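Local coordinates for light Chain (Clostridium botulinum, PDB 6BVD), which is the zinc endopeptidase domain of a mosaic botulinum neurotoxin and, as in its relatives, probably cleaves a neuronal SNARE protein, at residues F10-P15 with T84-Y89; L90-K95 with N380-S385; L96-N101 with Y387-G392; V195-E200 with L224-E229. One frame throughout, in Å; residues are numbered along the deposited sequence.

Contact 1. Residues F10-P15 with T84-Y89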
loop_
_atom_site.group_PDB
_atom_site.type_symbol
_atom_site.label_atom_id
_atom_site.label_comp_id
_atom_site.label_asym_id
_atom_site.label_seq_id
_atom_site.Cartn_x
_atom_site.Cartn_y
_atom_site.Cartn_z
ATOM N N PHE A 10 5.598 7.271 10.708
ATOM C CA PHE A 10 6.239 7.519 12.000
ATOM C C PHE A 10 5.724 6.473 12.984
ATOM O O PHE A 10 4.625 5.922 12.807
ATOM C CB PHE A 10 5.944 8.952 12.529
ATOM C CG PHE A 10 4.697 9.590 11.924
ATOM C CD1 PHE A 10 3.434 9.052 12.157
ATOM C CD2 PHE A 10 4.806 10.702 11.099
ATOM C CE1 PHE A 10 2.291 9.616 11.593
ATOM C CE2 PHE A 10 3.665 11.282 10.522
ATOM C CZ PHE A 10 2.402 10.748 10.776
ATOM N N ASN A 11 6.517 6.193 14.009
ATOM C CA ASN A 11 6.060 5.413 15.154
ATOM C C ASN A 11 5.850 6.374 16.328
ATOM O O ASN A 11 6.486 7.427 16.361
ATOM C CB ASN A 11 7.078 4.317 15.488
ATOM C CG ASN A 11 7.475 3.521 14.260
ATOM O OD1 ASN A 11 6.716 2.681 13.812
ATOM N ND2 ASN A 11 8.669 3.781 13.720
ATOM N N TYR A 12 4.970 6.040 17.275
ATOM C CA TYR A 12 4.697 6.979 18.369
ATOM C C TYR A 12 5.985 7.318 19.138
ATOM O O TYR A 12 6.146 8.441 19.622
ATOM C CB TYR A 12 3.657 6.426 19.349
ATOM C CG TYR A 12 3.241 7.479 20.341
ATOM C CD1 TYR A 12 2.350 8.474 19.982
ATOM C CD2 TYR A 12 3.803 7.519 21.617
ATOM C CE1 TYR A 12 1.992 9.482 20.890
ATOM C CE2 TYR A 12 3.457 8.513 22.524
ATOM C CZ TYR A 12 2.551 9.481 22.157
ATOM O OH TYR A 12 2.210 10.471 23.056
ATOM N N ASP A 13 6.891 6.357 19.243
ATOM C CA ASP A 13 8.105 6.574 20.014
ATOM C C ASP A 13 9.261 7.208 19.234
ATOM O O ASP A 13 10.309 7.442 19.817
ATOM C CB ASP A 13 8.594 5.253 20.610
ATOM C CG ASP A 13 7.767 4.794 21.806
ATOM O OD1 ASP A 13 7.033 5.606 22.430
ATOM O OD2 ASP A 13 7.862 3.596 22.124
ATOM N N ASP A 14 9.090 7.503 17.947
ATOM C CA ASP A 14 10.157 8.180 17.204
ATOM C C ASP A 14 10.488 9.525 17.869
ATOM O O ASP A 14 9.612 10.251 18.329
ATOM C CB ASP A 14 9.776 8.463 15.760
ATOM C CG ASP A 14 9.599 7.212 14.904
ATOM O OD1 ASP A 14 9.907 6.080 15.343
ATOM O OD2 ASP A 14 9.137 7.410 13.755
ATOM N N PRO A 15 11.760 9.889 17.883
ATOM C CA PRO A 15 12.108 11.160 18.543
ATOM C C PRO A 15 11.609 12.377 17.772
ATOM O O PRO A 15 11.370 12.273 16.570
ATOM C CB PRO A 15 13.650 11.133 18.589
ATOM C CG PRO A 15 14.055 10.245 17.518
ATOM C CD PRO A 15 12.934 9.189 17.340
ATOM N N THR A 84 1.494 1.934 23.310
ATOM C CA THR A 84 1.321 0.918 22.285
ATOM C C THR A 84 0.028 1.171 21.493
ATOM O O THR A 84 0.018 1.114 20.263
ATOM C CB THR A 84 1.321 -0.505 22.888
ATOM O OG1 THR A 84 2.631 -0.802 23.377
ATOM C CG2 THR A 84 0.973 -1.540 21.825
ATOM N N GLU A 85 -1.065 1.469 22.183
ATOM C CA GLU A 85 -2.309 1.731 21.468
ATOM C C GLU A 85 -2.297 3.082 20.720
ATOM O O GLU A 85 -2.950 3.217 19.689
ATOM C CB GLU A 85 -3.512 1.661 22.415
ATOM C CG GLU A 85 -4.835 1.462 21.642
ATOM C CD GLU A 85 -5.996 0.990 22.511
ATOM O OE1 GLU A 85 -6.151 1.480 23.651
ATOM O OE2 GLU A 85 -6.738 0.086 22.048
ATOM N N LYS A 86 -1.576 4.086 21.223
ATOM C CA LYS A 86 -1.447 5.334 20.467
ATOM C C LYS A 86 -0.705 5.068 19.141
ATOM O O LYS A 86 -1.038 5.633 18.083
ATOM C CB LYS A 86 -0.714 6.406 21.306
ATOM C CG LYS A 86 -1.490 6.788 22.552
ATOM C CD LYS A 86 -0.767 7.965 23.285
ATOM C CE LYS A 86 -1.501 8.482 24.516
ATOM N NZ LYS A 86 -1.427 7.597 25.702
ATOM N N ASN A 87 0.295 4.193 19.199
ATOM C CA ASN A 87 1.048 3.861 18.002
ATOM C C ASN A 87 0.174 3.092 17.006
ATOM O O ASN A 87 0.259 3.299 15.804
ATOM C CB ASN A 87 2.293 3.055 18.353
ATOM C CG ASN A 87 3.124 2.730 17.123
ATOM O OD1 ASN A 87 3.693 3.623 16.495
ATOM N ND2 ASN A 87 3.167 1.462 16.749
ATOM N N LYS A 88 -0.663 2.203 17.521
ATOM C CA LYS A 88 -1.554 1.449 16.660
ATOM C C LYS A 88 -2.491 2.412 15.927
ATOM O O LYS A 88 -2.654 2.309 14.713
ATOM C CB LYS A 88 -2.351 0.420 17.471
ATOM C CG LYS A 88 -3.059 -0.594 16.582
ATOM C CD LYS A 88 -4.121 -1.372 17.335
ATOM C CE LYS A 88 -4.803 -2.389 16.414
ATOM N NZ LYS A 88 -5.852 -3.154 17.140
ATOM N N TYR A 89 -3.053 3.378 16.676
ATOM C CA TYR A 89 -3.921 4.426 16.142
ATOM C C TYR A 89 -3.201 5.211 15.026
ATOM O O TYR A 89 -3.776 5.494 13.968
ATOM C CB TYR A 89 -4.381 5.391 17.301
ATOM C CG TYR A 89 -5.256 6.519 16.853
ATOM C CD1 TYR A 89 -6.647 6.477 17.036
ATOM C CD2 TYR A 89 -4.697 7.656 16.258
ATOM C CE1 TYR A 89 -7.456 7.512 16.602
ATOM C CE2 TYR A 89 -5.489 8.698 15.834
ATOM C CZ TYR A 89 -6.861 8.633 16.019
ATOM O OH TYR A 89 -7.623 9.685 15.591
HETATM O O HOH W 1 4.678 0.691 14.131
#

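Contact 2. Residues L90-K95 with N380-S385. With CA (calcium ion), chain C.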
loop_
_atom_site.group_PDB
_atom_site.type_symbol
_atom_site.label_atom_id
_atom_site.label_comp_id
_atom_site.label_asym_id
_atom_site.label_seq_id
_atom_site.Cartn_x
_atom_site.Cartn_y
_atom_site.Cartn_z
ATOM N N LEU A 90 -1.956 5.598 15.275
ATOM C CA LEU A 90 -1.156 6.276 14.265
ATOM C C LEU A 90 -1.019 5.412 12.984
ATOM O O LEU A 90 -1.164 5.914 11.890
ATOM C CB LEU A 90 0.238 6.565 14.788
ATOM C CG LEU A 90 0.428 7.797 15.656
ATOM C CD1 LEU A 90 1.948 8.027 15.882
ATOM C CD2 LEU A 90 -0.235 9.004 15.015
ATOM N N GLN A 91 -0.708 4.133 13.136
ATOM C CA GLN A 91 -0.512 3.297 11.936
ATOM C C GLN A 91 -1.794 3.117 11.125
ATOM O O GLN A 91 -1.751 2.947 9.903
ATOM C CB GLN A 91 0.061 1.924 12.305
ATOM C CG GLN A 91 1.312 2.001 13.155
ATOM C CD GLN A 91 2.366 2.944 12.606
ATOM O OE1 GLN A 91 2.741 2.869 11.443
ATOM N NE2 GLN A 91 2.869 3.847 13.473
ATOM N N ILE A 92 -2.930 3.058 11.802
ATOM C CA ILE A 92 -4.192 2.918 11.093
ATOM C C ILE A 92 -4.458 4.205 10.333
ATOM O O ILE A 92 -4.867 4.182 9.184
ATOM C CB ILE A 92 -5.326 2.588 12.094
ATOM C CG1 ILE A 92 -5.042 1.222 12.710
ATOM C CG2 ILE A 92 -6.724 2.730 11.445
ATOM C CD1 ILE A 92 -5.992 0.838 13.833
ATOM N N MET A 93 -4.202 5.344 10.975
ATOM C CA MET A 93 -4.420 6.626 10.331
ATOM C C MET A 93 -3.519 6.754 9.088
ATOM O O MET A 93 -3.951 7.249 8.041
ATOM C CB MET A 93 -4.170 7.797 11.312
ATOM C CG MET A 93 -5.152 7.842 12.463
ATOM S SD MET A 93 -6.863 7.899 11.919
ATOM C CE MET A 93 -6.903 9.417 10.952
ATOM N N ILE A 94 -2.288 6.273 9.193
ATOM C CA ILE A 94 -1.389 6.253 8.051
ATOM C C ILE A 94 -2.008 5.390 6.931
ATOM O O ILE A 94 -2.050 5.752 5.761
ATOM C CB ILE A 94 -0.022 5.693 8.465
ATOM C CG1 ILE A 94 0.753 6.710 9.313
ATOM C CG2 ILE A 94 0.824 5.364 7.271
ATOM C CD1 ILE A 94 1.981 6.103 9.964
ATOM N N LYS A 95 -2.547 4.254 7.326
ATOM C CA LYS A 95 -3.148 3.353 6.312
ATOM C C LYS A 95 -4.365 4.009 5.639
ATOM O O LYS A 95 -4.568 3.904 4.404
ATOM C CB LYS A 95 -3.527 2.020 6.962
ATOM C CG LYS A 95 -3.818 0.903 5.923
ATOM C CD LYS A 95 -3.947 -0.456 6.585
ATOM C CE LYS A 95 -4.192 -1.526 5.499
ATOM N NZ LYS A 95 -3.862 -2.821 6.095
ATOM N N ASN A 380 -8.757 -5.663 13.049
ATOM C CA ASN A 380 -7.645 -5.966 12.154
ATOM C C ASN A 380 -7.505 -5.120 10.902
ATOM O O ASN A 380 -7.239 -5.653 9.820
ATOM C CB ASN A 380 -7.728 -7.440 11.724
ATOM C CG ASN A 380 -7.724 -8.384 12.901
ATOM O OD1 ASN A 380 -8.700 -9.110 13.143
ATOM N ND2 ASN A 380 -6.643 -8.355 13.673
ATOM N N LEU A 381 -7.675 -3.816 11.024
ATOM C CA LEU A 381 -7.552 -2.920 9.894
ATOM C C LEU A 381 -6.117 -2.944 9.349
ATOM O O LEU A 381 -5.884 -2.692 8.157
ATOM C CB LEU A 381 -7.965 -1.496 10.291
ATOM C CG LEU A 381 -9.464 -1.324 10.652
ATOM C CD1 LEU A 381 -9.756 0.085 11.169
ATOM C CD2 LEU A 381 -10.330 -1.629 9.425
ATOM N N LEU A 382 -5.170 -3.243 10.231
ATOM C CA LEU A 382 -3.749 -3.253 9.849
ATOM C C LEU A 382 -3.314 -4.504 9.085
ATOM O O LEU A 382 -2.244 -4.507 8.498
ATOM C CB LEU A 382 -2.872 -3.112 11.098
ATOM C CG LEU A 382 -2.857 -1.727 11.740
ATOM C CD1 LEU A 382 -2.133 -1.822 13.066
ATOM C CD2 LEU A 382 -2.123 -0.810 10.819
ATOM N N ASP A 383 -4.148 -5.553 9.088
ATOM C CA ASP A 383 -3.879 -6.829 8.419
ATOM C C ASP A 383 -4.306 -6.807 6.939
ATOM O O ASP A 383 -5.509 -6.776 6.635
ATOM C CB ASP A 383 -4.615 -7.957 9.175
ATOM C CG ASP A 383 -4.255 -9.365 8.694
ATOM O OD1 ASP A 383 -3.872 -9.583 7.531
ATOM O OD2 ASP A 383 -4.419 -10.297 9.503
ATOM N N ASP A 384 -3.328 -6.876 6.028
ATOM C CA ASP A 384 -3.601 -6.731 4.593
ATOM C C ASP A 384 -4.406 -7.902 4.009
ATOM O O ASP A 384 -4.871 -7.805 2.875
ATOM C CB ASP A 384 -2.284 -6.559 3.812
ATOM C CG ASP A 384 -1.751 -5.103 3.882
ATOM O OD1 ASP A 384 -2.539 -4.166 3.677
ATOM O OD2 ASP A 384 -0.558 -4.902 4.199
ATOM N N SER A 385 -4.557 -9.001 4.752
ATOM C CA SER A 385 -5.498 -10.051 4.307
ATOM C C SER A 385 -6.965 -9.741 4.669
ATOM O O SER A 385 -7.883 -10.459 4.217
ATOM C CB SER A 385 -5.120 -11.419 4.897
ATOM O OG SER A 385 -5.287 -11.464 6.295
HETATM CA CA CA C . -0.588 -2.689 3.589
#

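Contact 3. Residues L96-N101 with Y387-G392. With CA (calcium ion), chain C.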
loop_
_atom_site.group_PDB
_atom_site.type_symbol
_atom_site.label_atom_id
_atom_site.label_comp_id
_atom_site.label_asym_id
_atom_site.label_seq_id
_atom_site.Cartn_x
_atom_site.Cartn_y
_atom_site.Cartn_z
ATOM N N LEU A 96 -5.170 4.716 6.432
ATOM C CA LEU A 96 -6.363 5.352 5.876
ATOM C C LEU A 96 -6.034 6.532 4.959
ATOM O O LEU A 96 -6.656 6.696 3.905
ATOM C CB LEU A 96 -7.317 5.800 6.995
ATOM C CG LEU A 96 -7.840 4.690 7.904
ATOM C CD1 LEU A 96 -8.830 5.228 8.932
ATOM C CD2 LEU A 96 -8.540 3.539 7.112
ATOM N N PHE A 97 -5.006 7.312 5.307
ATOM C CA PHE A 97 -4.590 8.380 4.424
ATOM C C PHE A 97 -3.987 7.803 3.125
ATOM O O PHE A 97 -4.246 8.357 2.053
ATOM C CB PHE A 97 -3.599 9.332 5.117
ATOM C CG PHE A 97 -4.280 10.463 5.869
ATOM C CD1 PHE A 97 -4.469 11.693 5.271
ATOM C CD2 PHE A 97 -4.757 10.269 7.155
ATOM C CE1 PHE A 97 -5.109 12.739 5.961
ATOM C CE2 PHE A 97 -5.381 11.295 7.879
ATOM C CZ PHE A 97 -5.576 12.541 7.281
ATOM N N LYS A 98 -3.219 6.714 3.217
ATOM C CA LYS A 98 -2.700 6.061 2.007
ATOM C C LYS A 98 -3.841 5.495 1.152
ATOM O O LYS A 98 -3.722 5.456 -0.068
ATOM C CB LYS A 98 -1.689 4.950 2.336
ATOM C CG LYS A 98 -0.314 5.506 2.767
ATOM C CD LYS A 98 0.831 4.494 2.760
ATOM C CE LYS A 98 0.935 3.699 4.063
ATOM N NZ LYS A 98 2.152 2.841 4.209
ATOM N N ARG A 99 -4.902 5.017 1.793
ATOM C CA ARG A 99 -6.062 4.511 1.024
ATOM C C ARG A 99 -6.705 5.689 0.262
ATOM O O ARG A 99 -6.930 5.627 -0.941
ATOM C CB ARG A 99 -7.051 3.814 1.978
ATOM C CG ARG A 99 -8.440 3.433 1.347
ATOM C CD ARG A 99 -8.890 2.085 1.860
ATOM N NE ARG A 99 -10.218 1.695 1.357
ATOM C CZ ARG A 99 -10.492 1.360 0.098
ATOM N NH1 ARG A 99 -9.550 1.376 -0.849
ATOM N NH2 ARG A 99 -11.741 1.017 -0.230
ATOM N N ILE A 100 -6.940 6.798 0.967
ATOM C CA ILE A 100 -7.528 7.970 0.349
ATOM C C ILE A 100 -6.662 8.462 -0.811
ATOM O O ILE A 100 -7.162 8.850 -1.887
ATOM C CB ILE A 100 -7.731 9.108 1.382
ATOM C CG1 ILE A 100 -8.751 8.690 2.460
ATOM C CG2 ILE A 100 -8.203 10.319 0.663
ATOM C CD1 ILE A 100 -8.831 9.635 3.690
ATOM N N ASN A 101 -5.348 8.400 -0.621
ATOM C CA ASN A 101 -4.430 8.880 -1.647
ATOM C C ASN A 101 -4.222 7.850 -2.768
ATOM O O ASN A 101 -3.397 8.079 -3.632
ATOM C CB ASN A 101 -3.056 9.256 -1.014
ATOM C CG ASN A 101 -2.417 10.475 -1.667
ATOM O OD1 ASN A 101 -3.105 11.359 -2.175
ATOM N ND2 ASN A 101 -1.070 10.535 -1.645
ATOM N N TYR A 387 -8.029 -5.998 5.293
ATOM C CA TYR A 387 -8.288 -4.666 4.834
ATOM C C TYR A 387 -7.032 -4.126 4.145
ATOM O O TYR A 387 -5.964 -4.163 4.740
ATOM C CB TYR A 387 -8.672 -3.788 6.035
ATOM C CG TYR A 387 -9.048 -2.383 5.698
ATOM C CD1 TYR A 387 -10.351 -2.067 5.360
ATOM C CD2 TYR A 387 -8.119 -1.334 5.790
ATOM C CE1 TYR A 387 -10.722 -0.781 5.063
ATOM C CE2 TYR A 387 -8.495 -0.024 5.501
ATOM C CZ TYR A 387 -9.802 0.252 5.157
ATOM O OH TYR A 387 -10.217 1.559 4.890
ATOM N N THR A 388 -7.136 -3.641 2.915
ATOM C CA THR A 388 -5.942 -3.098 2.233
ATOM C C THR A 388 -6.049 -1.634 1.870
ATOM O O THR A 388 -7.165 -1.086 1.707
ATOM C CB THR A 388 -5.627 -3.840 0.917
ATOM O OG1 THR A 388 -6.705 -3.669 -0.028
ATOM C CG2 THR A 388 -5.346 -5.310 1.191
ATOM N N GLU A 389 -4.897 -0.967 1.711
ATOM C CA GLU A 389 -4.927 0.413 1.164
ATOM C C GLU A 389 -5.702 0.534 -0.156
ATOM O O GLU A 389 -6.498 1.442 -0.330
ATOM C CB GLU A 389 -3.484 0.923 0.886
ATOM C CG GLU A 389 -2.620 1.132 2.156
ATOM C CD GLU A 389 -1.884 -0.108 2.650
ATOM O OE1 GLU A 389 -2.010 -1.248 2.095
ATOM O OE2 GLU A 389 -1.168 0.032 3.659
ATOM N N VAL A 390 -5.423 -0.353 -1.103
ATOM C CA VAL A 390 -5.941 -0.215 -2.473
ATOM C C VAL A 390 -7.425 -0.612 -2.568
ATOM O O VAL A 390 -8.167 -0.018 -3.367
ATOM C CB VAL A 390 -5.076 -1.048 -3.504
ATOM C CG1 VAL A 390 -5.078 -2.547 -3.187
ATOM C CG2 VAL A 390 -5.502 -0.808 -4.964
ATOM N N ASP A 391 -7.857 -1.593 -1.782
ATOM C CA ASP A 391 -9.260 -2.122 -1.957
ATOM C C ASP A 391 -10.165 -2.110 -0.734
ATOM O O ASP A 391 -11.371 -2.449 -0.829
ATOM C CB ASP A 391 -9.227 -3.591 -2.460
ATOM C CG ASP A 391 -8.627 -3.745 -3.855
ATOM O OD1 ASP A 391 -8.870 -2.885 -4.736
ATOM O OD2 ASP A 391 -7.888 -4.748 -4.066
ATOM N N GLY A 392 -9.610 -1.776 0.434
ATOM C CA GLY A 392 -10.359 -1.863 1.667
ATOM C C GLY A 392 -10.705 -3.301 2.028
ATOM O O GLY A 392 -9.845 -4.191 2.036
HETATM CA CA CA C . -0.588 -2.689 3.589
HETATM O O HOH W 2 -11.326 0.760 -3.134
#

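Contact 4. Residues V195-E200 with L224-E229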
loop_
_atom_site.group_PDB
_atom_site.type_symbol
_atom_site.label_atom_id
_atom_site.label_comp_id
_atom_site.label_asym_id
_atom_site.label_seq_id
_atom_site.Cartn_x
_atom_site.Cartn_y
_atom_site.Cartn_z
ATOM N N VAL A 195 -10.644 17.701 14.061
ATOM C CA VAL A 195 -11.450 16.462 13.945
ATOM C C VAL A 195 -11.219 15.502 15.122
ATOM O O VAL A 195 -10.107 15.299 15.542
ATOM C CB VAL A 195 -11.154 15.705 12.631
ATOM C CG1 VAL A 195 -11.818 14.314 12.642
ATOM C CG2 VAL A 195 -11.641 16.524 11.445
ATOM N N GLU A 196 -12.282 14.955 15.698
ATOM C CA GLU A 196 -12.159 13.832 16.608
ATOM C C GLU A 196 -12.517 12.601 15.796
ATOM O O GLU A 196 -13.646 12.518 15.283
ATOM C CB GLU A 196 -13.109 13.971 17.804
ATOM C CG GLU A 196 -12.905 15.256 18.574
ATOM C CD GLU A 196 -14.069 15.531 19.501
ATOM O OE1 GLU A 196 -14.532 14.590 20.186
ATOM O OE2 GLU A 196 -14.563 16.671 19.482
ATOM N N PHE A 197 -11.565 11.691 15.637
ATOM C CA PHE A 197 -11.771 10.548 14.745
ATOM C C PHE A 197 -11.377 9.230 15.401
ATOM O O PHE A 197 -10.300 9.091 16.033
ATOM C CB PHE A 197 -10.985 10.722 13.442
ATOM C CG PHE A 197 -11.396 9.739 12.384
ATOM C CD1 PHE A 197 -12.635 9.872 11.774
ATOM C CD2 PHE A 197 -10.589 8.669 12.047
ATOM C CE1 PHE A 197 -13.049 8.949 10.821
ATOM C CE2 PHE A 197 -10.997 7.749 11.075
ATOM C CZ PHE A 197 -12.214 7.886 10.483
ATOM N N SER A 198 -12.228 8.230 15.183
ATOM C CA SER A 198 -12.086 6.949 15.838
ATOM C C SER A 198 -12.240 5.845 14.773
ATOM O O SER A 198 -13.360 5.401 14.514
ATOM C CB SER A 198 -13.150 6.811 16.935
ATOM O OG SER A 198 -12.985 5.672 17.746
ATOM N N PRO A 199 -11.121 5.433 14.131
ATOM C CA PRO A 199 -11.193 4.490 12.992
ATOM C C PRO A 199 -11.581 3.050 13.341
ATOM O O PRO A 199 -12.058 2.319 12.455
ATOM C CB PRO A 199 -9.764 4.518 12.422
ATOM C CG PRO A 199 -8.914 4.852 13.599
ATOM C CD PRO A 199 -9.730 5.849 14.419
ATOM N N GLU A 200 -11.357 2.628 14.575
ATOM C CA GLU A 200 -11.607 1.247 14.969
ATOM C C GLU A 200 -13.030 0.929 15.444
ATOM O O GLU A 200 -13.320 -0.225 15.720
ATOM C CB GLU A 200 -10.645 0.851 16.087
ATOM C CG GLU A 200 -9.174 0.874 15.652
ATOM C CD GLU A 200 -8.262 0.285 16.699
ATOM O OE1 GLU A 200 -8.021 0.940 17.735
ATOM O OE2 GLU A 200 -7.808 -0.848 16.504
ATOM N N LEU A 224 -13.786 5.906 4.075
ATOM C CA LEU A 224 -14.900 6.714 3.618
ATOM C C LEU A 224 -15.424 7.547 4.795
ATOM O O LEU A 224 -15.775 8.723 4.606
ATOM C CB LEU A 224 -16.035 5.828 3.007
ATOM C CG LEU A 224 -17.164 6.657 2.399
ATOM C CD1 LEU A 224 -16.598 7.545 1.260
ATOM C CD2 LEU A 224 -18.335 5.778 1.871
ATOM N N ILE A 225 -15.427 6.953 6.000
ATOM C CA ILE A 225 -15.816 7.678 7.206
ATOM C C ILE A 225 -14.848 8.869 7.431
ATOM O O ILE A 225 -15.303 9.957 7.743
ATOM C CB ILE A 225 -15.850 6.783 8.486
ATOM C CG1 ILE A 225 -16.858 5.616 8.314
ATOM C CG2 ILE A 225 -16.247 7.618 9.701
ATOM C CD1 ILE A 225 -18.305 6.076 8.008
ATOM N N LEU A 226 -13.549 8.657 7.218
ATOM C CA LEU A 226 -12.581 9.760 7.363
ATOM C C LEU A 226 -12.824 10.822 6.274
ATOM O O LEU A 226 -12.873 12.033 6.545
ATOM C CB LEU A 226 -11.158 9.199 7.315
ATOM C CG LEU A 226 -10.004 10.201 7.352
ATOM C CD1 LEU A 226 -10.154 11.148 8.569
ATOM C CD2 LEU A 226 -8.668 9.424 7.358
ATOM N N MET A 227 -13.045 10.381 5.038
ATOM C CA MET A 227 -13.344 11.332 3.961
ATOM C C MET A 227 -14.595 12.219 4.254
ATOM O O MET A 227 -14.603 13.431 3.974
ATOM C CB MET A 227 -13.485 10.588 2.620
ATOM C CG MET A 227 -12.097 10.208 2.003
ATOM S SD MET A 227 -12.219 9.503 0.355
ATOM C CE MET A 227 -12.590 7.791 0.743
ATOM N N HIS A 228 -15.622 11.626 4.844
ATOM C CA HIS A 228 -16.814 12.357 5.234
ATOM C C HIS A 228 -16.419 13.510 6.194
ATOM O O HIS A 228 -16.813 14.620 5.973
ATOM C CB HIS A 228 -17.803 11.398 5.897
ATOM C CG HIS A 228 -19.063 12.048 6.346
ATOM N ND1 HIS A 228 -20.230 12.035 5.602
ATOM C CD2 HIS A 228 -19.322 12.796 7.448
ATOM C CE1 HIS A 228 -21.163 12.705 6.261
ATOM N NE2 HIS A 228 -20.642 13.176 7.375
ATOM N N GLU A 229 -15.578 13.232 7.198
ATOM C CA GLU A 229 -15.126 14.300 8.110
ATOM C C GLU A 229 -14.229 15.325 7.365
ATOM O O GLU A 229 -14.301 16.515 7.609
ATOM C CB GLU A 229 -14.376 13.702 9.321
ATOM C CG GLU A 229 -15.289 12.880 10.212
ATOM C CD GLU A 229 -16.620 13.592 10.551
ATOM O OE1 GLU A 229 -16.592 14.698 11.154
ATOM O OE2 GLU A 229 -17.716 13.047 10.260
#

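Contact 1. Residues F10-P15 with T84-Y89
The aliphatic chain of K86 lies alongside the Y12 ring and covers one face: CB stands 4.2 Å from the ring centroid in a CH-pi contact displaced toward the rim, and K86 CD reaches Y12 CZ at 3.8 Å. K37 adds a cation-pi contact to the ring, while the K86 ammonium goes elsewhere, to L80. Y12 belongs to a type I beta turn, N11-D14, docked on helix 83-100. With CG anti to its backbone N (chi1 -178°), N87 holds its amide beside the turn, and its OD1 accepts Y12 N at 2.8 Å, the donor tilted 25° from the carbonyl plane. Within the turn the carboxylate of D14 grips N11 twice: OD2 is met by N11 N from above the plane, OD1 by N11 ND2 on the syn side. N11 ND2 also bonds I395 of the second subunit. The N11 and N87 amides, planes 40° apart, are bridged by a water that donates to N11 OD1 (2.9 Å) and accepts from N87 ND2 (3.1 Å).

Contact 2. Residues L90-K95 with N380-S385
The K95 side chain runs slantwise to that of D384, reaching over from the helix with CG anti to its backbone N (chi1 -165°) and the rest of the chain extended. This straight reach puts NZ among the carbonyls of L381 and L382 in the N380-D383 turn. L381 O accepts K95 NZ at 2.9 Å in the carbonyl plane, on a lone pair, and L382 O takes only a weak bond. D384 OD1 adds a salt bridge: K95 NZ lies 3.1 Å from it, 61° above the carboxylate plane, leaving both D384 oxygens to chelate calcium, OD1 at 2.5 Å and OD2 at 2.3 Å. Y387 O of the same chain also accepts from the ammonium, whose strongest partner is D384 of the second subunit. These acceptors outnumber its three N-H, so some must share; its charge probably offsets part of the crowding of acids there.

Nearer the start of segment 90-95 the contact is made by hydrocarbon atoms. I92 stands at about a right angle to both leucines, its CG1 against L382 CG (3.8 Å) and its CG2 against L381 CD1 (4.0 Å), while Q91 CB touches L382 CD2 at 3.8 Å. An Asx turn follows, D383 OD1 accepting S385 N. With E389 and with D384 and E389 of the second subunit also binding the ion, this is a carboxylate-rich calcium site shared across a subunit interface.

Contact 3. Residues L96-N101 with Y387-G392
R99 lies against the short loop T388-G392, closed by the reciprocal backbone bonds T388 N to G392 O and G392 N to T388 O; T388 OG1 accepts D391 N in an ST motif. R99 leaves its helix with CG anti to the backbone N (chi1 170°), which lays the chain along the E389 carbonyl: R99 CB is 3.4 Å from E389 O and R99 CG 3.2 Å. R99 CD passes Y387 OH at 3.3 Å, and the guanidinium stands 89° to the tyrosine ring. R99 CZ lies 3.3 Å from G392 N, which sits over the centre of one guanidinium face, with D391 C nearer the rim of that face. R99 NH1 donates to E389 O at 3.1 Å, close to the guanidinium plane but 42° above the carbonyl plane and off its lone pairs. At the tip, R99 NH2 gives a hydrogen bond to a water (2.9 Å) that donates to V390 O, and its strongest partner is D221 in a salt bridge; D221 also bonds Y387 OH. L96 CD2 packs against the tyrosine hydroxyl end. K98 CB touches E389 CG, beyond which the bent glutamate chain carries its carboxylate to calcium, with E389 OE1 at 2.5 Å and OE2 at 2.8 Å.

Contact 4. Residues V195-E200 with L224-E229
I225 comes first, its CG2 set at the edge of the F197 ring, 3.6 Å from CE1. One residue on, L226 takes the face: its CB touches F197 CZ at 3.6 Å, and its CD1 stands 4.0 Å over the ring centroid, 1° off the normal, in an almost ideal CH-pi contact. L226 CG is anti to the backbone N (chi1 176°), and the chi2 turn then sets CD1 over the ring. H228 points elsewhere and binds zinc together with H232 and E266; H228, E229 and H232 fit the HExxH pattern of zinc metallopeptidases, both histidines binding the ion. A turn of helix beyond I225, E229 sets its CB 4.2 Å from V195 CG1 and its CG 4.3 Å from F197 CD1, while E229 OE1 is hydrogen-bonded to T169 OG1. Helix 222-237 is thus seated by apolar contact on strand 193-196 and the loop after it; that strand runs between 155-158 and 168-171 in the mixed sheet, and helix 353-360 packs against L224 and M227.

Overall arrangement
Helix 83-100 is the common spine: contacts 1, 2 and 3 follow one another along it. A probable hydrogen bond from Q91 NE2 to F10 O (2.8 Å) joins contact 1 to contact 2. Contacts 2 and 3, centres about 9 Å apart, share the calcium ion, and a probable hydrogen bond from K95 NZ to Y387 O (2.8 Å) ties them. All three reach the second subunit, and contacts 2 and 3 meet it at the shared calcium. Contact 4, its centre about 6 Å from the centre of the chain, holds helix 222-237, which carries zinc ligand H228; the E229 side chain comes within about 4 Å of zinc. It meets the spine through P199 and L226, L226 CD2 lying 3.7 Å from I100 CD1 of contact 3.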